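Side-chain contacts in putative Phosphate (Eubacterium rectale, PDB 3DAO), which is probably a phosphatase of the haloacid dehalogenase-like hydrolase family: residues G274-S277 with V278-F282; L38-D41 with P42-S46. One frame throughout, in Å; residues are numbered along the deposited sequence.

Contact 1. Residues G274-S277 with V278-F282; sequences GVLS and VLKSF
Val275 and Leu279 meet one turn apart on helix 274-281, the last helix of the chain. CG1 of Val275 touches CD1 of Leu279 at 4.0 Å, and the two side chains cross at a slant. Val275 CG1 stands anti to its own backbone N (chi1 171°), which sets it beside the carbonyl carbon and forward along the helix toward Leu279. The backbone bond beneath them is nearly straight: Leu279 N gives to Val275 O at 2.9 Å. The helix packs on the mixed sheet of the haloacid dehalogenase-like fold; Val275, Val278 and Leu279 all touch Phe233 of strand 230-234. Leu279 also reaches Val47 and Leu51 of helix 42-53. One step round, Lys280 runs back along the helix over Leu276, its CE 3.9 Å from Leu276 CG. That extended chain carries NZ to a salt bridge with Glu43. The last turn is less regular. Ser281 N donates to Ser277 O at 3.2 Å in a bent bond. Ser281 OG donates to Val278 O at 2.6 Å, in the carbonyl plane and on a lone pair. The same Val278 O lies 3.6 Å above the plane of the Phe282 ring, over its centre.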
loop_
_atom_site.group_PDB
_atom_site.type_symbol
_atom_site.label_atom_id
_atom_site.label_comp_id
_atom_site.label_asym_id
_atom_site.label_seq_id
_atom_site.Cartn_x
_atom_site.Cartn_y
_atom_site.Cartn_z
ATOM N N GLY A 274 -11.924 -17.192 -2.549
ATOM C CA GLY A 274 -11.749 -17.672 -1.180
ATOM C C GLY A 274 -12.091 -16.687 -0.078
ATOM O O GLY A 274 -12.673 -17.033 0.951
ATOM N N VAL A 275 -11.700 -15.438 -0.253
ATOM C CA VAL A 275 -12.016 -14.445 0.783
ATOM C C VAL A 275 -13.553 -14.286 0.858
ATOM O O VAL A 275 -14.123 -14.197 1.936
ATOM C CB VAL A 275 -11.330 -13.088 0.539
ATOM C CG1 VAL A 275 -11.869 -12.067 1.518
ATOM C CG2 VAL A 275 -9.796 -13.234 0.703
ATOM N N LEU A 276 -14.199 -14.359 -0.289
ATOM C CA LEU A 276 -15.667 -14.211 -0.339
ATOM C C LEU A 276 -16.304 -15.265 0.541
ATOM O O LEU A 276 -17.225 -14.991 1.328
ATOM C CB LEU A 276 -16.195 -14.288 -1.753
ATOM C CG LEU A 276 -17.726 -14.118 -1.872
ATOM C CD1 LEU A 276 -18.186 -12.763 -1.352
ATOM C CD2 LEU A 276 -18.114 -14.281 -3.297
ATOM N N SER A 277 -15.796 -16.485 0.444
ATOM C CA SER A 277 -16.372 -17.579 1.243
ATOM C C SER A 277 -16.235 -17.352 2.721
ATOM O O SER A 277 -17.152 -17.622 3.480
ATOM C CB SER A 277 -15.780 -18.939 0.874
ATOM O OG SER A 277 -16.089 -19.226 -0.462
ATOM N N VAL A 278 -15.122 -16.792 3.146
ATOM C CA VAL A 278 -14.942 -16.535 4.570
ATOM C C VAL A 278 -15.851 -15.404 5.020
ATOM O O VAL A 278 -16.513 -15.463 6.042
ATOM C CB VAL A 278 -13.461 -16.194 4.886
ATOM C CG1 VAL A 278 -13.292 -15.914 6.310
ATOM C CG2 VAL A 278 -12.546 -17.358 4.429
ATOM N N LEU A 279 -15.891 -14.355 4.220
ATOM C CA LEU A 279 -16.736 -13.227 4.561
ATOM C C LEU A 279 -18.186 -13.710 4.713
ATOM O O LEU A 279 -18.893 -13.263 5.611
ATOM C CB LEU A 279 -16.671 -12.141 3.501
ATOM C CG LEU A 279 -15.338 -11.414 3.352
ATOM C CD1 LEU A 279 -15.411 -10.407 2.217
ATOM C CD2 LEU A 279 -15.016 -10.724 4.647
ATOM N N LYS A 280 -18.608 -14.604 3.833
ATOM C CA LYS A 280 -20.018 -15.126 3.909
ATOM C C LYS A 280 -20.215 -15.876 5.194
ATOM O O LYS A 280 -21.285 -15.817 5.816
ATOM C CB LYS A 280 -20.372 -16.052 2.759
ATOM C CG LYS A 280 -20.595 -15.353 1.442
ATOM C CD LYS A 280 -20.693 -16.374 0.356
ATOM C CE LYS A 280 -21.133 -15.785 -0.918
ATOM N NZ LYS A 280 -21.446 -16.894 -1.850
ATOM N N SER A 281 -19.158 -16.529 5.649
ATOM C CA SER A 281 -19.253 -17.334 6.887
ATOM C C SER A 281 -19.438 -16.446 8.112
ATOM O O SER A 281 -19.714 -16.923 9.203
ATOM C CB SER A 281 -18.024 -18.241 7.089
ATOM O OG SER A 281 -16.896 -17.506 7.548
ATOM N N PHE A 282 -19.232 -15.152 7.956
ATOM C CA PHE A 282 -19.390 -14.216 9.074
ATOM C C PHE A 282 -20.777 -13.598 9.096
ATOM O O PHE A 282 -21.086 -12.772 9.967
ATOM C CB PHE A 282 -18.467 -13.006 8.961
ATOM C CG PHE A 282 -17.001 -13.335 8.979
ATOM C CD1 PHE A 282 -16.537 -14.459 9.634
ATOM C CD2 PHE A 282 -16.093 -12.478 8.429
ATOM C CE1 PHE A 282 -15.172 -14.749 9.665
ATOM C CE2 PHE A 282 -14.741 -12.759 8.473
ATOM C CZ PHE A 282 -14.287 -13.893 9.090
#

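Contact 2. Residues L38-D41 with P42-S46; sequences LLID and PEYMS
The Tyr44 ring has Asp41 O at its edge, near the ring plane, while Ile40 CG1 comes to it obliquely. That methylene touches Tyr44 CD2 at 3.7 Å, and the two side chains cross at about a right angle. The residues form the N-terminal cap of helix 42-53, with Asp41 as the N-cap. This helix follows the loop after strand 23-26 in the haloacid dehalogenase-like fold. Asp41 CG lies opposite the backbone N (chi1 -168°), which turns the carboxylate to the carbonyl side, toward the helix start. There OD1 accepts from Glu43 N at 2.9 Å. The N-H points almost straight at OD1 (171°), but it arrives from above the carboxylate plane. Asp41 O accepts from Tyr44 N at 2.9 Å. Two backbone N-H groups at the helix start are thus satisfied by one residue, and the helix end would probably stabilise the negative carboxylate. The second Asp41 oxygen, OD2, accepts from a water at 2.7 Å. Were an alanine here instead, Glu43 N would probably lose its side-chain cap and the water would lose one of its two acceptors. Tyr44 OH accepts a weak hydrogen bond from Leu276 N. On the apolar side, the bent chain of selenomethionine Met45 brings CE to 3.6 Å from Ile40 CG2, and Ile40 also touches Val33. The water on Asp41 OD2 donates as well to OE1 of Glu43, whose other oxygen pairs with Lys280, at a water-to-OE1 distance of 2.6 Å.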
loop_
_atom_site.group_PDB
_atom_site.type_symbol
_atom_site.label_atom_id
_atom_site.label_comp_id
_atom_site.label_asym_id
_atom_site.label_seq_id
_atom_site.Cartn_x
_atom_site.Cartn_y
_atom_site.Cartn_z
ATOM N N LEU A 38 -9.223 -4.223 -12.325
ATOM C CA LEU A 38 -10.130 -3.110 -12.139
ATOM C C LEU A 38 -11.523 -3.648 -11.848
ATOM O O LEU A 38 -12.463 -2.893 -11.591
ATOM C CB LEU A 38 -10.226 -2.291 -13.442
ATOM C CG LEU A 38 -8.920 -1.754 -14.057
ATOM C CD1 LEU A 38 -9.198 -1.090 -15.402
ATOM C CD2 LEU A 38 -8.221 -0.814 -13.073
ATOM N N LEU A 39 -11.642 -4.961 -11.957
ATOM C CA LEU A 39 -12.917 -5.660 -11.782
ATOM C C LEU A 39 -12.940 -6.574 -10.590
ATOM O O LEU A 39 -11.950 -7.227 -10.249
ATOM C CB LEU A 39 -13.235 -6.512 -13.017
ATOM C CG LEU A 39 -13.232 -5.784 -14.352
ATOM C CD1 LEU A 39 -13.244 -6.804 -15.499
ATOM C CD2 LEU A 39 -14.412 -4.824 -14.409
ATOM N N ILE A 40 -14.110 -6.625 -9.971
ATOM C CA ILE A 40 -14.341 -7.502 -8.819
ATOM C C ILE A 40 -15.801 -7.957 -8.789
ATOM O O ILE A 40 -16.698 -7.202 -9.126
ATOM C CB ILE A 40 -13.932 -6.827 -7.524
ATOM C CG1 ILE A 40 -13.847 -7.842 -6.384
ATOM C CG2 ILE A 40 -14.852 -5.647 -7.185
ATOM C CD1 ILE A 40 -13.358 -7.246 -5.051
ATOM N N ASP A 41 -15.989 -9.230 -8.438
ATOM C CA ASP A 41 -17.323 -9.870 -8.372
ATOM C C ASP A 41 -18.272 -9.050 -7.487
ATOM O O ASP A 41 -17.923 -8.749 -6.351
ATOM C CB ASP A 41 -17.167 -11.274 -7.791
ATOM C CG ASP A 41 -18.386 -12.106 -7.942
ATOM O OD1 ASP A 41 -19.506 -11.558 -7.861
ATOM O OD2 ASP A 41 -18.197 -13.332 -8.082
ATOM N N PRO A 42 -19.468 -8.690 -8.002
ATOM C CA PRO A 42 -20.367 -7.851 -7.189
ATOM C C PRO A 42 -20.847 -8.514 -5.935
ATOM O O PRO A 42 -21.303 -7.837 -5.009
ATOM C CB PRO A 42 -21.528 -7.521 -8.147
ATOM C CG PRO A 42 -21.440 -8.556 -9.231
ATOM C CD PRO A 42 -19.956 -8.805 -9.391
ATOM N N GLU A 43 -20.697 -9.828 -5.859
ATOM C CA GLU A 43 -21.133 -10.510 -4.652
ATOM C C GLU A 43 -20.266 -10.022 -3.496
ATOM O O GLU A 43 -20.710 -9.977 -2.354
ATOM C CB GLU A 43 -21.142 -12.039 -4.772
ATOM C CG GLU A 43 -21.965 -12.664 -3.684
ATOM C CD GLU A 43 -22.024 -14.173 -3.758
ATOM O OE1 GLU A 43 -21.526 -14.754 -4.745
ATOM O OE2 GLU A 43 -22.582 -14.773 -2.814
ATOM N N TYR A 44 -19.040 -9.597 -3.812
ATOM C CA TYR A 44 -18.156 -9.051 -2.758
ATOM C C TYR A 44 -18.800 -7.794 -2.195
ATOM O O TYR A 44 -18.796 -7.541 -0.998
ATOM C CB TYR A 44 -16.732 -8.712 -3.270
ATOM C CG TYR A 44 -15.742 -9.857 -3.157
ATOM C CD1 TYR A 44 -15.222 -10.190 -1.943
ATOM C CD2 TYR A 44 -15.313 -10.564 -4.266
ATOM C CE1 TYR A 44 -14.315 -11.216 -1.808
ATOM C CE2 TYR A 44 -14.413 -11.611 -4.141
ATOM C CZ TYR A 44 -13.906 -11.919 -2.895
ATOM O OH TYR A 44 -12.988 -12.969 -2.696
HETATM N N MSE A 45 -19.373 -7.002 -3.081
HETATM C CA MSE A 45 -19.914 -5.708 -2.651
HETATM C C MSE A 45 -21.124 -5.950 -1.782
HETATM O O MSE A 45 -21.322 -5.290 -0.791
HETATM C CB MSE A 45 -20.303 -4.811 -3.831
HETATM C CG MSE A 45 -19.242 -4.538 -4.866
HETATM SE SE MSE A 45 -17.689 -3.631 -4.144
HETATM C CE MSE A 45 -16.477 -5.163 -4.054
ATOM N N SER A 46 -21.938 -6.938 -2.156
ATOM C CA SER A 46 -23.170 -7.227 -1.400
ATOM C C SER A 46 -22.887 -7.754 -0.017
ATOM O O SER A 46 -23.466 -7.343 0.983
ATOM C CB SER A 46 -24.046 -8.220 -2.180
ATOM O OG SER A 46 -25.173 -8.604 -1.395
HETATM O O HOH W 1 -19.998 -14.865 -6.840
#

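Contact 2 starts helix 42-53, and contact 1 is the whole of helix 274-281 and the residue after it. Their centres lie about 13 Å apart, and the two helices touch directly. The salt bridge from Lys280 NZ to Glu43 OE2 is 2.6 Å long. Beside it, Leu276 CD2 packs against Glu43 OE1 at 3.7 Å. Tyr44 OH lies 3.6 Å from Val275 CB. A salt bridge and close packing therefore join an early helix to the last one. Asp27, Asp29 and Thr31 fit the DxDx(T/V) motif of this family, which probably marks the active site. Val275 touches Thr31, and Tyr44 lies near the motif without touching it.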